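Local coordinates for mandelate racemase/muconate lactonizing enzyme/Enolase superfamily (Rhodobacter sphaeroides, PDB 2HZG), which belongs to the enolase superfamily, pairing an enolase-type N-terminal domain with a TIM-barrel-like domain that holds a metal ion, here sodium, at residues 162-168 and 195-201; 174-180 and 213-217; 183-187 and 217-223. All coordinates share one frame. Where two conformers were deposited one is given. Residues are numbered along the deposited sequence.

Contact 1: 162-168 and 195-201. With NA (sodium ion), chain C.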
loop_
_atom_site.group_PDB
_atom_site.type_symbol
_atom_site.label_atom_id
_atom_site.label_comp_id
_atom_site.label_asym_id
_atom_site.label_seq_id
_atom_site.Cartn_x
_atom_site.Cartn_y
_atom_site.Cartn_z
ATOM N N ALA A 162 -6.411 33.162 9.456
ATOM C CA ALA A 162 -5.452 33.443 10.509
ATOM C C ALA A 162 -4.258 32.473 10.490
ATOM O O ALA A 162 -3.345 32.575 11.324
ATOM C CB ALA A 162 -6.148 33.359 11.853
ATOM N N ALA A 163 -4.284 31.515 9.567
ATOM C CA ALA A 163 -3.244 30.497 9.477
ATOM C C ALA A 163 -3.155 30.027 8.039
ATOM O O ALA A 163 -4.174 29.966 7.343
ATOM C CB ALA A 163 -3.520 29.332 10.432
ATOM N N VAL A 164 -1.932 29.766 7.569
ATOM C CA VAL A 164 -1.693 29.336 6.185
ATOM C C VAL A 164 -0.650 28.211 6.157
ATOM O O VAL A 164 0.318 28.231 6.932
ATOM C CB VAL A 164 -1.210 30.504 5.262
ATOM C CG1 VAL A 164 -0.931 30.009 3.850
ATOM C CG2 VAL A 164 -2.235 31.654 5.206
ATOM N N LYS A 165 -0.857 27.243 5.263
ATOM C CA LYS A 165 0.140 26.210 4.982
ATOM C C LYS A 165 0.483 26.293 3.508
ATOM O O LYS A 165 -0.400 26.454 2.678
ATOM C CB LYS A 165 -0.393 24.811 5.307
ATOM C CG LYS A 165 0.673 23.715 5.163
ATOM C CD LYS A 165 0.144 22.383 5.645
ATOM C CE LYS A 165 -0.642 21.659 4.562
ATOM N NZ LYS A 165 -1.188 20.361 5.078
ATOM N N PHE A 166 1.765 26.234 3.182
ATOM C CA PHE A 166 2.182 26.039 1.806
ATOM C C PHE A 166 2.818 24.666 1.655
ATOM O O PHE A 166 3.555 24.219 2.526
ATOM C CB PHE A 166 3.175 27.113 1.374
ATOM C CG PHE A 166 2.554 28.453 1.194
ATOM C CD1 PHE A 166 1.947 28.777 -0.001
ATOM C CD2 PHE A 166 2.518 29.369 2.246
ATOM C CE1 PHE A 166 1.350 29.999 -0.177
ATOM C CE2 PHE A 166 1.917 30.602 2.066
ATOM C CZ PHE A 166 1.324 30.903 0.865
ATOM N N GLY A 167 2.550 24.021 0.531
ATOM C CA GLY A 167 3.071 22.689 0.296
ATOM C C GLY A 167 3.617 22.596 -1.088
ATOM O O GLY A 167 3.224 23.370 -1.962
ATOM N N TRP A 168 4.543 21.663 -1.282
ATOM C CA TRP A 168 4.912 21.204 -2.619
ATOM C C TRP A 168 5.436 22.356 -3.503
ATOM O O TRP A 168 6.243 23.182 -3.045
ATOM C CB TRP A 168 3.723 20.485 -3.287
ATOM C CG TRP A 168 3.116 19.338 -2.480
ATOM C CD1 TRP A 168 2.151 19.433 -1.499
ATOM C CD2 TRP A 168 3.407 17.942 -2.613
ATOM N NE1 TRP A 168 1.844 18.185 -1.012
ATOM C CE2 TRP A 168 2.586 17.250 -1.685
ATOM C CE3 TRP A 168 4.269 17.204 -3.433
ATOM C CZ2 TRP A 168 2.617 15.853 -1.550
ATOM C CZ3 TRP A 168 4.288 15.804 -3.304
ATOM C CH2 TRP A 168 3.471 15.153 -2.371
ATOM N N ASP A 195 -0.368 31.701 12.056
ATOM C CA ASP A 195 0.316 30.407 12.054
ATOM C C ASP A 195 0.738 30.044 10.630
ATOM O O ASP A 195 -0.041 30.189 9.668
ATOM C CB ASP A 195 -0.564 29.311 12.657
ATOM C CG ASP A 195 -0.892 29.558 14.122
ATOM O OD1 ASP A 195 -0.120 30.261 14.788
ATOM O OD2 ASP A 195 -1.913 29.031 14.621
ATOM N N LEU A 196 1.993 29.616 10.500
ATOM C CA LEU A 196 2.536 29.207 9.222
ATOM C C LEU A 196 2.986 27.757 9.306
ATOM O O LEU A 196 3.705 27.373 10.235
ATOM C CB LEU A 196 3.697 30.111 8.783
ATOM C CG LEU A 196 4.398 29.792 7.459
ATOM C CD1 LEU A 196 3.456 29.862 6.253
ATOM C CD2 LEU A 196 5.588 30.718 7.254
ATOM N N MET A 197 2.535 26.958 8.342
ATOM C CA MET A 197 2.913 25.559 8.264
ATOM C C MET A 197 3.544 25.313 6.899
ATOM O O MET A 197 3.244 26.021 5.933
ATOM C CB MET A 197 1.707 24.651 8.489
ATOM C CG MET A 197 1.131 24.701 9.911
ATOM S SD MET A 197 0.122 26.176 10.284
ATOM C CE MET A 197 -1.322 25.854 9.370
ATOM N N VAL A 198 4.429 24.316 6.844
ATOM C CA VAL A 198 5.123 23.955 5.621
ATOM C C VAL A 198 5.017 22.455 5.370
ATOM O O VAL A 198 5.257 21.645 6.267
ATOM C CB VAL A 198 6.615 24.395 5.652
ATOM C CG1 VAL A 198 7.374 23.920 4.381
ATOM C CG2 VAL A 198 6.722 25.918 5.839
ATOM N N ASP A 199 4.650 22.112 4.143
ATOM C CA ASP A 199 4.473 20.726 3.726
ATOM C C ASP A 199 5.394 20.467 2.548
ATOM O O ASP A 199 5.280 21.104 1.512
ATOM C CB ASP A 199 2.997 20.534 3.350
ATOM C CG ASP A 199 2.703 19.199 2.656
ATOM O OD1 ASP A 199 3.551 18.286 2.600
ATOM O OD2 ASP A 199 1.558 19.081 2.145
ATOM N N VAL A 200 6.325 19.539 2.720
ATOM C CA VAL A 200 7.324 19.258 1.681
ATOM C C VAL A 200 7.080 18.001 0.837
ATOM O O VAL A 200 7.929 17.620 0.019
ATOM C CB VAL A 200 8.778 19.304 2.233
ATOM C CG1 VAL A 200 9.061 20.708 2.802
ATOM C CG2 VAL A 200 9.019 18.236 3.291
ATOM N N GLY A 201 5.919 17.381 1.018
ATOM C CA GLY A 201 5.514 16.290 0.150
ATOM C C GLY A 201 6.519 15.156 -0.003
ATOM O O GLY A 201 6.759 14.692 -1.116
HETATM NA NA NA C . 0.070 17.408 2.820
HETATM O O HOH W 1 -1.933 18.993 2.544
HETATM O O HOH W 2 -0.702 16.681 0.599
HETATM O O HOH W 3 2.445 16.157 1.879
#
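Two neighbouring parallel strands of the TIM-barrel domain, 163-167 and 195-199, pair here as the flanking strands of a beta-alpha-beta unit, at 18° to each other, their axes 4.7 Å apart at the closest. The parallel ladder runs from D195 N to A162 O (3.2 Å) up to W168 N to D199 O (2.9 Å). Side chains alternate between faces. V164, F166, L196 and V198 are apolar, as suits a face packed under helices: F166 and V164 meet helices 146-158 and 176-190. On the other face lie A163, K165, M197 and D199. At the C-terminal end D199 OD2 binds sodium at 2.3 Å, in a site completed by E227, E254 and waters, while D199 OD1 accepts from G201 N (3.0 Å) in an Asx turn. G201, lacking a side chain, lets its CA sit 3.4 Å from the centroid of the W168 six-membered ring, a CH-pi contact. K165 NZ forms salt bridges to E227 and E329, so lysine and sodium share E227, offsetting part of the clustered acids' negative charge.

Contact 2: 174-180 and 213-217. With NA (sodium ion), chain D.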
loop_
_atom_site.group_PDB
_atom_site.type_symbol
_atom_site.label_atom_id
_atom_site.label_comp_id
_atom_site.label_asym_id
_atom_site.label_seq_id
_atom_site.Cartn_x
_atom_site.Cartn_y
_atom_site.Cartn_z
ATOM N N GLY A 174 15.574 21.926 -4.626
ATOM C CA GLY A 174 16.907 22.472 -4.902
ATOM C C GLY A 174 17.623 22.796 -3.606
ATOM O O GLY A 174 17.710 21.963 -2.692
ATOM N N THR A 175 18.118 24.021 -3.506
ATOM C CA THR A 175 18.946 24.406 -2.387
ATOM C C THR A 175 18.114 24.869 -1.182
ATOM O O THR A 175 16.925 25.232 -1.319
ATOM C CB THR A 175 19.922 25.538 -2.795
ATOM O OG1 THR A 175 19.162 26.708 -3.095
ATOM C CG2 THR A 175 20.752 25.149 -4.035
ATOM N N VAL A 176 18.759 24.879 -0.016
ATOM C CA VAL A 176 18.201 25.474 1.190
ATOM C C VAL A 176 17.893 26.960 0.958
ATOM O O VAL A 176 16.846 27.443 1.387
ATOM C CB VAL A 176 19.149 25.319 2.401
ATOM C CG1 VAL A 176 18.733 26.239 3.572
ATOM C CG2 VAL A 176 19.188 23.870 2.870
ATOM N N ALA A 177 18.802 27.660 0.273
ATOM C CA ALA A 177 18.630 29.082 -0.036
ATOM C C ALA A 177 17.304 29.364 -0.762
ATOM O O ALA A 177 16.572 30.258 -0.360
ATOM C CB ALA A 177 19.808 29.606 -0.857
ATOM N N ALA A 178 17.003 28.586 -1.800
ATOM C CA ALA A 178 15.729 28.686 -2.510
ATOM C C ALA A 178 14.534 28.456 -1.574
ATOM O O ALA A 178 13.572 29.227 -1.599
ATOM C CB ALA A 178 15.698 27.704 -3.689
ATOM N N ASP A 179 14.606 27.410 -0.738
ATOM C CA ASP A 179 13.561 27.149 0.258
ATOM C C ASP A 179 13.408 28.292 1.244
ATOM O O ASP A 179 12.292 28.679 1.584
ATOM C CB ASP A 179 13.809 25.828 1.002
ATOM C CG ASP A 179 13.661 24.609 0.103
ATOM O OD1 ASP A 179 13.122 24.720 -1.032
ATOM O OD2 ASP A 179 14.110 23.527 0.533
ATOM N N ALA A 180 14.525 28.823 1.731
ATOM C CA ALA A 180 14.487 29.975 2.632
ATOM C C ALA A 180 13.738 31.166 2.019
ATOM O O ALA A 180 12.915 31.774 2.689
ATOM C CB ALA A 180 15.923 30.382 3.098
ATOM N N ALA A 213 18.777 20.489 7.296
ATOM C CA ALA A 213 19.401 21.746 6.844
ATOM C C ALA A 213 18.379 22.898 6.703
ATOM O O ALA A 213 18.758 24.083 6.648
ATOM C CB ALA A 213 20.151 21.522 5.512
ATOM N N ARG A 214 17.092 22.543 6.643
ATOM C CA ARG A 214 15.992 23.522 6.579
ATOM C C ARG A 214 15.493 23.937 7.947
ATOM O O ARG A 214 14.703 24.850 8.051
ATOM C CB ARG A 214 14.785 22.963 5.811
ATOM C CG ARG A 214 14.837 23.109 4.324
ATOM C CD ARG A 214 15.764 22.071 3.650
ATOM N NE ARG A 214 15.826 22.308 2.208
ATOM C CZ ARG A 214 16.695 21.745 1.371
ATOM N NH1 ARG A 214 17.607 20.883 1.816
ATOM N NH2 ARG A 214 16.639 22.036 0.076
ATOM N N LEU A 215 15.909 23.257 9.001
ATOM C CA LEU A 215 15.351 23.548 10.308
ATOM C C LEU A 215 15.585 24.997 10.826
ATOM O O LEU A 215 14.656 25.604 11.388
ATOM C CB LEU A 215 15.759 22.485 11.346
ATOM C CG LEU A 215 15.234 21.045 11.166
ATOM C CD1 LEU A 215 15.871 20.108 12.188
ATOM C CD2 LEU A 215 13.702 20.993 11.277
ATOM N N PRO A 216 16.816 25.539 10.681
ATOM C CA PRO A 216 16.987 26.958 11.074
ATOM C C PRO A 216 16.068 27.931 10.332
ATOM O O PRO A 216 15.538 28.836 10.945
ATOM C CB PRO A 216 18.457 27.245 10.738
ATOM C CG PRO A 216 19.118 25.877 10.835
ATOM C CD PRO A 216 18.101 24.932 10.258
ATOM N N THR A 217 15.910 27.744 9.031
ATOM C CA THR A 217 15.054 28.595 8.217
ATOM C C THR A 217 13.604 28.503 8.702
ATOM O O THR A 217 12.936 29.516 8.870
ATOM C CB THR A 217 15.089 28.154 6.752
ATOM O OG1 THR A 217 16.450 28.158 6.285
ATOM C CG2 THR A 217 14.235 29.073 5.891
HETATM NA NA NA D . 18.479 19.781 -2.532
HETATM O O HOH W 4 20.606 20.670 -3.582
HETATM O O HOH W 5 16.695 18.956 -1.318
HETATM O O HOH W 6 17.892 18.678 -4.521
#
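The backbones come close at two points, V176 to R214 (CA-CA 6.1 Å) and A180 to T217 (5.8 Å), where the first turn of helix 176-190 lies beside the start of helix 215-220. T175 is the N-cap of the former: its OG1 accepts from A178 N at 3.1 Å, a task suited to threonine, whose short side chain can fold back onto a first-turn amide without a helical i-4 carbonyl partner. The i to i-4 pattern begins at once: D179 N bonds to T175 O (3.2 Å) and A180 N to V176 O (2.7 Å).

R214 dominates the side-chain contact. Its long chain reaches across to D179, and D179 OD2 takes hydrogen bonds from both R214 NE (2.7 Å) and R214 NH2 (3.0 Å), forming a salt bridge in the plane of the guanidinium. R214 NH2 also donates to G174 O at 3.0 Å, and R214 NH1 is held by the carbonyl of A210. V176 CG2 lies over one face of the guanidinium, 3.5 Å from R214 NH1, and touches A213 CB at 3.7 Å. Farther along, the small side chain of A180 permits close packing: its CB is 3.5 Å from T217 CG2.

G174 O has a second role, binding a sodium ion at 2.3 Å together with three waters. This ion is separate from the one held by D199, E227 and E254. Since D179 OD1 also accepts from the amide of G172, one aspartate ties the loop before its own helix to R214 of segment 213-217. The buried charges of D179 and R214 thus neutralise each other, while G174 O serves both a guanidinium and a sodium ion.

Contact 3: 183-187 and 217-223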
loop_
_atom_site.group_PDB
_atom_site.type_symbol
_atom_site.label_atom_id
_atom_site.label_comp_id
_atom_site.label_asym_id
_atom_site.label_seq_id
_atom_site.Cartn_x
_atom_site.Cartn_y
_atom_site.Cartn_z
ATOM N N ILE A 183 9.947 30.327 2.037
ATOM C CA ILE A 183 9.370 30.269 3.377
ATOM C C ILE A 183 9.283 31.665 3.990
ATOM O O ILE A 183 8.283 32.018 4.617
ATOM C CB ILE A 183 10.174 29.262 4.266
ATOM C CG1 ILE A 183 9.955 27.815 3.754
ATOM C CG2 ILE A 183 9.782 29.364 5.728
ATOM C CD1 ILE A 183 10.989 26.782 4.265
ATOM N N MET A 184 10.340 32.454 3.795
ATOM C CA MET A 184 10.354 33.851 4.252
ATOM C C MET A 184 9.308 34.703 3.541
ATOM O O MET A 184 8.676 35.549 4.167
ATOM C CB MET A 184 11.745 34.451 4.084
ATOM C CG MET A 184 12.791 33.853 5.030
ATOM S SD MET A 184 12.285 33.952 6.762
ATOM C CE MET A 184 13.103 32.485 7.395
ATOM N N ALA A 185 9.117 34.457 2.250
ATOM C CA ALA A 185 8.070 35.131 1.462
ATOM C C ALA A 185 6.660 34.767 1.967
ATOM O O ALA A 185 5.812 35.646 2.112
ATOM C CB ALA A 185 8.226 34.826 -0.022
ATOM N N ALA A 186 6.437 33.489 2.289
ATOM C CA ALA A 186 5.199 33.065 2.975
ATOM C C ALA A 186 4.973 33.834 4.285
ATOM O O ALA A 186 3.880 34.370 4.529
ATOM C CB ALA A 186 5.209 31.547 3.227
ATOM N N ARG A 187 6.004 33.898 5.128
ATOM C CA ARG A 187 5.922 34.661 6.363
ATOM C C ARG A 187 5.663 36.154 6.074
ATOM O O ARG A 187 4.853 36.786 6.758
ATOM C CB ARG A 187 7.190 34.472 7.213
ATOM C CG ARG A 187 7.256 35.295 8.521
ATOM C CD ARG A 187 6.003 35.192 9.400
ATOM N NE ARG A 187 5.912 33.921 10.105
ATOM C CZ ARG A 187 4.840 33.494 10.768
ATOM N NH1 ARG A 187 3.727 34.234 10.817
ATOM N NH2 ARG A 187 4.872 32.317 11.385
ATOM N N THR A 217 15.910 27.744 9.031
ATOM C CA THR A 217 15.054 28.595 8.217
ATOM C C THR A 217 13.604 28.503 8.702
ATOM O O THR A 217 12.936 29.516 8.870
ATOM C CB THR A 217 15.089 28.154 6.752
ATOM O OG1 THR A 217 16.450 28.158 6.285
ATOM C CG2 THR A 217 14.235 29.073 5.891
ATOM N N LEU A 218 13.127 27.283 8.909
ATOM C CA LEU A 218 11.761 27.068 9.404
ATOM C C LEU A 218 11.571 27.752 10.765
ATOM O O LEU A 218 10.545 28.392 11.006
ATOM C CB LEU A 218 11.447 25.575 9.504
ATOM C CG LEU A 218 11.354 24.804 8.182
ATOM C CD1 LEU A 218 11.572 23.293 8.406
ATOM C CD2 LEU A 218 10.015 25.069 7.453
ATOM N N ASP A 219 12.557 27.629 11.648
ATOM C CA ASP A 219 12.453 28.257 12.970
ATOM C C ASP A 219 12.529 29.792 12.870
ATOM O O ASP A 219 11.803 30.485 13.573
ATOM C CB ASP A 219 13.491 27.706 13.958
ATOM C CG ASP A 219 13.061 26.371 14.601
ATOM O OD1 ASP A 219 11.906 25.901 14.381
ATOM O OD2 ASP A 219 13.897 25.778 15.330
ATOM N N ALA A 220 13.368 30.307 11.970
ATOM C CA ALA A 220 13.486 31.760 11.768
ATOM C C ALA A 220 12.152 32.362 11.276
ATOM O O ALA A 220 11.796 33.482 11.644
ATOM C CB ALA A 220 14.643 32.088 10.797
ATOM N N ALA A 221 11.421 31.607 10.454
ATOM C CA ALA A 221 10.100 32.015 9.966
ATOM C C ALA A 221 8.970 31.698 10.949
ATOM O O ALA A 221 7.807 31.975 10.667
ATOM C CB ALA A 221 9.821 31.381 8.605
ATOM N N GLY A 222 9.315 31.098 12.084
ATOM C CA GLY A 222 8.353 30.777 13.143
ATOM C C GLY A 222 7.333 29.731 12.706
ATOM O O GLY A 222 6.179 29.765 13.137
ATOM N N VAL A 223 7.765 28.808 11.851
ATOM C CA VAL A 223 6.891 27.746 11.329
ATOM C C VAL A 223 6.445 26.761 12.426
ATOM O O VAL A 223 7.254 26.277 13.241
ATOM C CB VAL A 223 7.543 27.029 10.119
ATOM C CG1 VAL A 223 6.671 25.863 9.607
ATOM C CG2 VAL A 223 7.795 28.027 8.984
HETATM O O HOH W 7 3.574 29.946 12.831
#
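I183 lies over the end of helix 215-220, its CG2 packed 3.5 Å from A221 CB and 4.0 Å from V223 CG2, while its CD1 reaches L218 CD2 at 3.7 Å. A branched aliphatic chain suits this place because its two arms can fill separate parts of one buried apolar surface. A221 is small enough to face helix 176-190 directly; the closest CA pair is M184 to A221, at 6.0 Å. The flexible, unbranched M184 bends over the last helical turn, and its CE meets A220 CB at 3.8 Å, A221 CB at 3.7 Å and T217 O at 3.3 Å.

R187 supplies the polar part of the contact. As helix 215-220 ends, the carbonyl of A221 accepts two bonds from one guanidinium, from R187 NE at 2.8 Å and R187 NH2 at 3.0 Å. G222 closes the helix in a Schellman motif: its positive phi suits glycine, and G222 N bonds to D219 O (3.0 Å) while V223 N bonds to L218 O (2.9 Å). Water 7 receives a weak bond from R187 NH2 (3.1 Å) and donates to G222 O (2.6 Å), extending the arginine's hold on the turn. R187 NH1 bonds to the carbonyls of G191 and G194, in the loop leading to strand 195-199.

The contact joins two neighbouring helices on the outside of the barrel, 176-190 and 215-220, which flank strand 195-199 in the chain. L218 and V223 pack inward on V198, and A186 and R187 on L196, both residues of that strand, whereas A185 and A186 meet the preceding helix, 146-158.

In the fold
The three contacts describe one sector of the TIM-barrel domain, built from strand 163-167, helix 176-190, strand 195-199 and helix 215-220 in that order along the chain. Their segments alternate in sequence, as expected of successive beta-alpha units. Contact 1 is the strand pair; contacts 2 and 3 join the two helices outside it, share T217, and have centres about 10 Å apart. Contact 3 lies directly against contact 1, about 10 Å between centres, with F166 touching A186 and V198 touching L218. The centres of contacts 1 and 2 are about 15 Å apart and the two do not touch, their nearest atoms being about 6 Å apart. The helical layer therefore packs on strands whose C-terminal end carries the D199 metal site.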